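Local coordinates for 2,3-dihydroxybenzoate-AMP ligase (Mycobacterium smegmatis, PDB 5KEI), which is a ligase of the ANL superfamily of AMP-binding enzymes, with a large N-terminal region followed by a small C-terminal domain, at residues A[160-165]-A[181-186]; A[144-149]-A[172-177]. One frame throughout, in Å; residues are numbered along the deposited sequence.

How the contacts relate
Contacts 1 and 2 belong to one edge of a mixed sheet, and their centres lie about 6 Å apart. Contact 2 pairs strands 145-149 and 173-177; in contact 1 helix 158-167, which lies between those strands in sequence, packs against residues 181-183, just after the second strand. The segments alternate along the sequence, so the two contacts interlock. V176 links them through its backbone: V176 N lies 2.9 Å from L184 O, and V176 O lies 2.9 Å from W186 N, both probable hydrogen bonds. F183 packs on V174, on the face that helix 158-167 covers, whereas W186 reaches the face carrying V147, L175 and D177.

Contact 1 of 2, residues A[160-165]-A[181-186]; sequences LARELV and AEFLSW
R162 and E182 reach toward each other from the helix and the loop, their side chains crossing at about a right angle. R162 leaves the helix beside the loop rather than aimed at it; CG lies anti to the carbonyl carbon, and a bend at chi3 brings the guanidinium over. R162 NH1 gives a salt bridge to E182 OE2 at 2.4 Å, shorter than an ordinary N-H...O bond. The bond is bent, with an N-H...O angle of 126°. OE2 sits close to the guanidinium plane, yet NH1 approaches OE2 from 45° out of the carboxylate plane, and the two flat groups are inclined by 33°. The other carboxylate oxygen, E182 OE1, rests 3.2 Å from R162 CD, so the carboxylate spans from the CD methylene to NH1, one oxygen at each.

E182 CG takes the crowded position between N and carbonyl carbon, which folds it over the neighbouring ring: CG stands 3.6 Å above the centre of F183. R162 CG instead comes to the rim of that ring, 3.5 Å from F183 CZ and near the ring plane. A161 CB, pointing at the loop from the buried side of the helix, lies 3.9 Å from the same CZ. A161 and F183 both continue onto V174 of the adjacent strand.

R162 NH2 has a long, weak ion pair with D159. The end-on pair with E182, made through one oxygen, lies outside the apolar contact of A161, R162 CG and F183. Opposite charges support attraction, but the short length probably owes something to the model and implies no extra strength.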
loop_
_atom_site.group_PDB
_atom_site.type_symbol
_atom_site.label_atom_id
_atom_site.label_comp_id
_atom_site.label_asym_id
_atom_site.label_seq_id
_atom_site.Cartn_x
_atom_site.Cartn_y
_atom_site.Cartn_z
ATOM N N LEU A 160 18.719 -7.208 13.081
ATOM C CA LEU A 160 17.594 -7.587 12.242
ATOM C C LEU A 160 18.069 -8.234 10.956
ATOM O O LEU A 160 17.598 -9.302 10.567
ATOM C CB LEU A 160 16.746 -6.356 11.925
ATOM C CG LEU A 160 15.839 -6.469 10.710
ATOM C CD1 LEU A 160 14.671 -7.390 11.008
ATOM C CD2 LEU A 160 15.366 -5.088 10.285
ATOM N N ALA A 161 19.004 -7.570 10.291
ATOM C CA ALA A 161 19.560 -8.096 9.059
ATOM C C ALA A 161 20.217 -9.459 9.306
ATOM O O ALA A 161 20.089 -10.372 8.483
ATOM C CB ALA A 161 20.556 -7.109 8.466
ATOM N N ARG A 162 20.889 -9.594 10.451
ATOM C CA ARG A 162 21.602 -10.820 10.804
ATOM C C ARG A 162 20.642 -11.992 10.969
ATOM O O ARG A 162 20.873 -13.068 10.421
ATOM C CB ARG A 162 22.446 -10.621 12.076
ATOM C CG ARG A 162 23.735 -9.822 11.831
ATOM C CD ARG A 162 24.686 -9.810 13.017
ATOM N NE ARG A 162 24.330 -8.796 14.003
ATOM C CZ ARG A 162 24.920 -7.606 14.114
ATOM N NH1 ARG A 162 25.911 -7.259 13.300
ATOM N NH2 ARG A 162 24.514 -6.760 15.048
ATOM N N GLU A 163 19.545 -11.791 11.684
ATOM C CA GLU A 163 18.592 -12.882 11.835
ATOM C C GLU A 163 17.814 -13.128 10.536
ATOM O O GLU A 163 17.368 -14.251 10.287
ATOM C CB GLU A 163 17.641 -12.610 13.004
ATOM C CG GLU A 163 18.328 -12.424 14.386
ATOM C CD GLU A 163 19.433 -13.453 14.714
ATOM O OE1 GLU A 163 19.434 -14.596 14.183
ATOM O OE2 GLU A 163 20.315 -13.101 15.533
ATOM N N LEU A 164 17.681 -12.095 9.695
ATOM C CA LEU A 164 16.989 -12.231 8.405
ATOM C C LEU A 164 17.725 -13.131 7.401
ATOM O O LEU A 164 17.124 -14.015 6.787
ATOM C CB LEU A 164 16.767 -10.861 7.759
ATOM C CG LEU A 164 15.910 -10.967 6.497
ATOM C CD1 LEU A 164 14.537 -11.517 6.859
ATOM C CD2 LEU A 164 15.788 -9.640 5.753
ATOM N N VAL A 165 19.017 -12.882 7.212
ATOM C CA VAL A 165 19.799 -13.671 6.273
ATOM C C VAL A 165 19.977 -15.099 6.795
ATOM O O VAL A 165 20.124 -16.036 6.002
ATOM C CB VAL A 165 21.192 -13.039 5.989
ATOM C CG1 VAL A 165 21.948 -13.864 4.962
ATOM C CG2 VAL A 165 21.050 -11.606 5.474
ATOM N N ALA A 181 28.920 -2.421 9.836
ATOM C CA ALA A 181 29.511 -3.578 10.530
ATOM C C ALA A 181 30.002 -4.629 9.507
ATOM O O ALA A 181 30.826 -4.319 8.634
ATOM C CB ALA A 181 28.512 -4.198 11.521
ATOM N N GLU A 182 29.475 -5.850 9.594
ATOM C CA GLU A 182 29.912 -6.965 8.725
ATOM C C GLU A 182 29.354 -6.862 7.306
ATOM O O GLU A 182 29.775 -7.590 6.412
ATOM C CB GLU A 182 29.467 -8.287 9.328
ATOM C CG GLU A 182 27.980 -8.219 9.596
ATOM C CD GLU A 182 27.587 -8.711 10.950
ATOM O OE1 GLU A 182 27.178 -9.881 11.065
ATOM O OE2 GLU A 182 27.700 -7.918 11.910
ATOM N N PHE A 183 28.388 -5.967 7.115
ATOM C CA PHE A 183 27.677 -5.866 5.853
ATOM C C PHE A 183 28.274 -4.813 4.948
ATOM O O PHE A 183 29.317 -4.243 5.260
ATOM C CB PHE A 183 26.206 -5.556 6.095
ATOM C CG PHE A 183 25.540 -6.507 7.027
ATOM C CD1 PHE A 183 25.248 -7.797 6.624
ATOM C CD2 PHE A 183 25.187 -6.112 8.308
ATOM C CE1 PHE A 183 24.616 -8.678 7.479
ATOM C CE2 PHE A 183 24.550 -6.991 9.171
ATOM C CZ PHE A 183 24.265 -8.276 8.758
ATOM N N LEU A 184 27.597 -4.572 3.826
ATOM C CA LEU A 184 28.002 -3.581 2.830
ATOM C C LEU A 184 27.591 -2.167 3.233
ATOM O O LEU A 184 26.563 -1.979 3.881
ATOM C CB LEU A 184 27.387 -3.921 1.475
ATOM C CG LEU A 184 27.925 -5.126 0.710
ATOM C CD1 LEU A 184 26.818 -5.768 -0.127
ATOM C CD2 LEU A 184 29.080 -4.696 -0.168
ATOM N N SER A 185 28.393 -1.177 2.846
ATOM C CA SER A 185 28.059 0.226 3.090
ATOM C C SER A 185 27.298 0.782 1.902
ATOM O O SER A 185 27.785 0.698 0.774
ATOM C CB SER A 185 29.311 1.068 3.331
ATOM O OG SER A 185 28.981 2.417 3.630
ATOM N N TRP A 186 26.114 1.344 2.152
ATOM C CA TRP A 186 25.302 1.901 1.076
ATOM C C TRP A 186 26.058 3.026 0.376
ATOM O O TRP A 186 26.032 3.132 -0.848
ATOM C CB TRP A 186 23.959 2.406 1.608
ATOM C CG TRP A 186 23.188 3.220 0.601
ATOM C CD1 TRP A 186 23.131 4.585 0.517
ATOM C CD2 TRP A 186 22.372 2.719 -0.470
ATOM N NE1 TRP A 186 22.324 4.959 -0.535
ATOM C CE2 TRP A 186 21.848 3.834 -1.153
ATOM C CE3 TRP A 186 22.040 1.438 -0.917
ATOM C CZ2 TRP A 186 21.011 3.702 -2.250
ATOM C CZ3 TRP A 186 21.214 1.312 -1.999
ATOM C CH2 TRP A 186 20.704 2.435 -2.658
#

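Contact 2 of 2, residues A[144-149]-A[172-177]; sequences VALVVA and RHVLVD
Starting at V148 CB, on the face of the sheet that also carries L146, V174 and V176, the side chain divides into two methyls with different partners. CG1, anti to the carbonyl carbon, stays along its own strand and lies 4.0 Å from L146 CD1. CG2 takes the crowded place between N and carbonyl carbon and leans across to the neighbouring strand. There V148 CG2 lies 3.8 Å from L175 O and meets V176 CG2, tip to tip, at 3.9 Å. V174 CG1 completes its surroundings slightly farther off. L146 and V174 extend this apolar face toward A161 and L164 or V165 of helix 158-167.

The backbone register sets these neighbours opposite one another. The strands run parallel, their directions 22° apart, in the register A145 with H173 to A149 with D177. L146 bonds on both sides of V174: its N weakly to H173 O, its O to L175 N at 2.8 Å with a nearly straight angle of 169°. V148 does the same around V176, through V148 N to L175 O at 2.9 Å and D177 N to V148 O at 2.7 Å. Where the ladder begins, V144 O accepts twice: from H173 N at 3.3 Å in the carbonyl plane, and from R172 N at 2.8 Å from 47° above it.

Strand 97-101 borders 145-149 on its other side, and 184-185 borders 173-177, so both strands are interior to the sheet. W186 covers the opposite face at V147, L175 and D177. Two adjacent parallel strands joined by helix 158-167 packed on one face form a right-handed beta-alpha-beta crossover, a basic unit of alpha/beta sheets such as that of this AMP-binding domain.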
loop_
_atom_site.group_PDB
_atom_site.type_symbol
_atom_site.label_atom_id
_atom_site.label_comp_id
_atom_site.label_asym_id
_atom_site.label_seq_id
_atom_site.Cartn_x
_atom_site.Cartn_y
_atom_site.Cartn_z
ATOM N N VAL A 144 16.651 -10.759 -2.770
ATOM C CA VAL A 144 18.053 -11.156 -2.844
ATOM C C VAL A 144 18.923 -10.183 -2.043
ATOM O O VAL A 144 20.115 -10.402 -1.849
ATOM C CB VAL A 144 18.543 -11.242 -4.315
ATOM C CG1 VAL A 144 17.564 -12.058 -5.123
ATOM C CG2 VAL A 144 18.708 -9.857 -4.929
ATOM N N ALA A 145 18.311 -9.112 -1.558
ATOM C CA ALA A 145 19.045 -8.113 -0.805
ATOM C C ALA A 145 18.127 -7.314 0.113
ATOM O O ALA A 145 16.910 -7.490 0.105
ATOM C CB ALA A 145 19.801 -7.192 -1.748
ATOM N N LEU A 146 18.739 -6.440 0.906
ATOM C CA LEU A 146 18.045 -5.663 1.918
ATOM C C LEU A 146 18.763 -4.330 2.143
ATOM O O LEU A 146 19.956 -4.313 2.461
ATOM C CB LEU A 146 17.972 -6.443 3.222
ATOM C CG LEU A 146 17.514 -5.650 4.455
ATOM C CD1 LEU A 146 16.057 -5.206 4.350
ATOM C CD2 LEU A 146 17.734 -6.467 5.733
ATOM N N VAL A 147 18.051 -3.215 1.967
ATOM C CA VAL A 147 18.636 -1.901 2.215
ATOM C C VAL A 147 18.060 -1.319 3.503
ATOM O O VAL A 147 16.843 -1.252 3.664
ATOM C CB VAL A 147 18.388 -0.942 1.049
ATOM C CG1 VAL A 147 18.988 0.430 1.347
ATOM C CG2 VAL A 147 18.964 -1.533 -0.253
ATOM N N VAL A 148 18.940 -0.934 4.426
ATOM C CA VAL A 148 18.530 -0.365 5.706
ATOM C C VAL A 148 19.402 0.796 6.129
ATOM O O VAL A 148 20.476 1.014 5.568
ATOM C CB VAL A 148 18.572 -1.401 6.843
ATOM C CG1 VAL A 148 17.346 -2.298 6.807
ATOM C CG2 VAL A 148 19.881 -2.193 6.795
ATOM N N ALA A 149 18.931 1.529 7.135
ATOM C CA ALA A 149 19.714 2.584 7.776
ATOM C C ALA A 149 19.899 2.284 9.273
ATOM O O ALA A 149 19.115 1.534 9.865
ATOM C CB ALA A 149 19.054 3.927 7.575
ATOM N N ARG A 172 21.291 -12.326 -0.223
ATOM C CA ARG A 172 22.741 -12.444 -0.335
ATOM C C ARG A 172 23.476 -11.170 0.059
ATOM O O ARG A 172 24.659 -11.202 0.402
ATOM C CB ARG A 172 23.122 -12.835 -1.768
ATOM C CG ARG A 172 24.063 -14.032 -1.863
ATOM C CD ARG A 172 24.509 -14.304 -3.316
ATOM N NE ARG A 172 25.787 -15.021 -3.424
ATOM C CZ ARG A 172 26.984 -14.443 -3.341
ATOM N NH1 ARG A 172 27.083 -13.136 -3.137
ATOM N NH2 ARG A 172 28.088 -15.170 -3.460
ATOM N N HIS A 173 22.774 -10.043 0.008
ATOM C CA HIS A 173 23.390 -8.748 0.284
ATOM C C HIS A 173 22.600 -7.936 1.277
ATOM O O HIS A 173 21.382 -7.846 1.185
ATOM C CB HIS A 173 23.535 -7.933 -1.003
ATOM C CG HIS A 173 24.334 -8.619 -2.060
ATOM N ND1 HIS A 173 25.667 -8.935 -1.896
ATOM C CD2 HIS A 173 23.987 -9.067 -3.292
ATOM C CE1 HIS A 173 26.111 -9.532 -2.988
ATOM N NE2 HIS A 173 25.112 -9.618 -3.851
ATOM N N VAL A 174 23.307 -7.337 2.224
ATOM C CA VAL A 174 22.729 -6.314 3.070
ATOM C C VAL A 174 23.481 -4.997 2.878
ATOM O O VAL A 174 24.701 -4.952 3.049
ATOM C CB VAL A 174 22.761 -6.723 4.539
ATOM C CG1 VAL A 174 22.130 -5.627 5.407
ATOM C CG2 VAL A 174 22.045 -8.055 4.722
ATOM N N LEU A 175 22.755 -3.939 2.507
ATOM C CA LEU A 175 23.346 -2.616 2.303
ATOM C C LEU A 175 22.859 -1.653 3.370
ATOM O O LEU A 175 21.662 -1.388 3.488
ATOM C CB LEU A 175 23.013 -2.071 0.917
ATOM C CG LEU A 175 23.655 -2.756 -0.295
ATOM C CD1 LEU A 175 22.911 -4.032 -0.638
ATOM C CD2 LEU A 175 23.677 -1.816 -1.493
ATOM N N VAL A 176 23.793 -1.140 4.157
ATOM C CA VAL A 176 23.462 -0.303 5.289
ATOM C C VAL A 176 23.873 1.150 5.041
ATOM O O VAL A 176 25.050 1.446 4.814
ATOM C CB VAL A 176 24.142 -0.820 6.580
ATOM C CG1 VAL A 176 23.738 0.034 7.784
ATOM C CG2 VAL A 176 23.795 -2.280 6.802
ATOM N N ASP A 177 22.890 2.044 5.068
ATOM C CA ASP A 177 23.148 3.477 5.066
ATOM C C ASP A 177 23.567 3.875 6.483
ATOM O O ASP A 177 22.718 4.127 7.343
ATOM C CB ASP A 177 21.902 4.250 4.602
ATOM C CG ASP A 177 22.155 5.743 4.427
ATOM O OD1 ASP A 177 23.215 6.116 3.890
ATOM O OD2 ASP A 177 21.280 6.551 4.818
#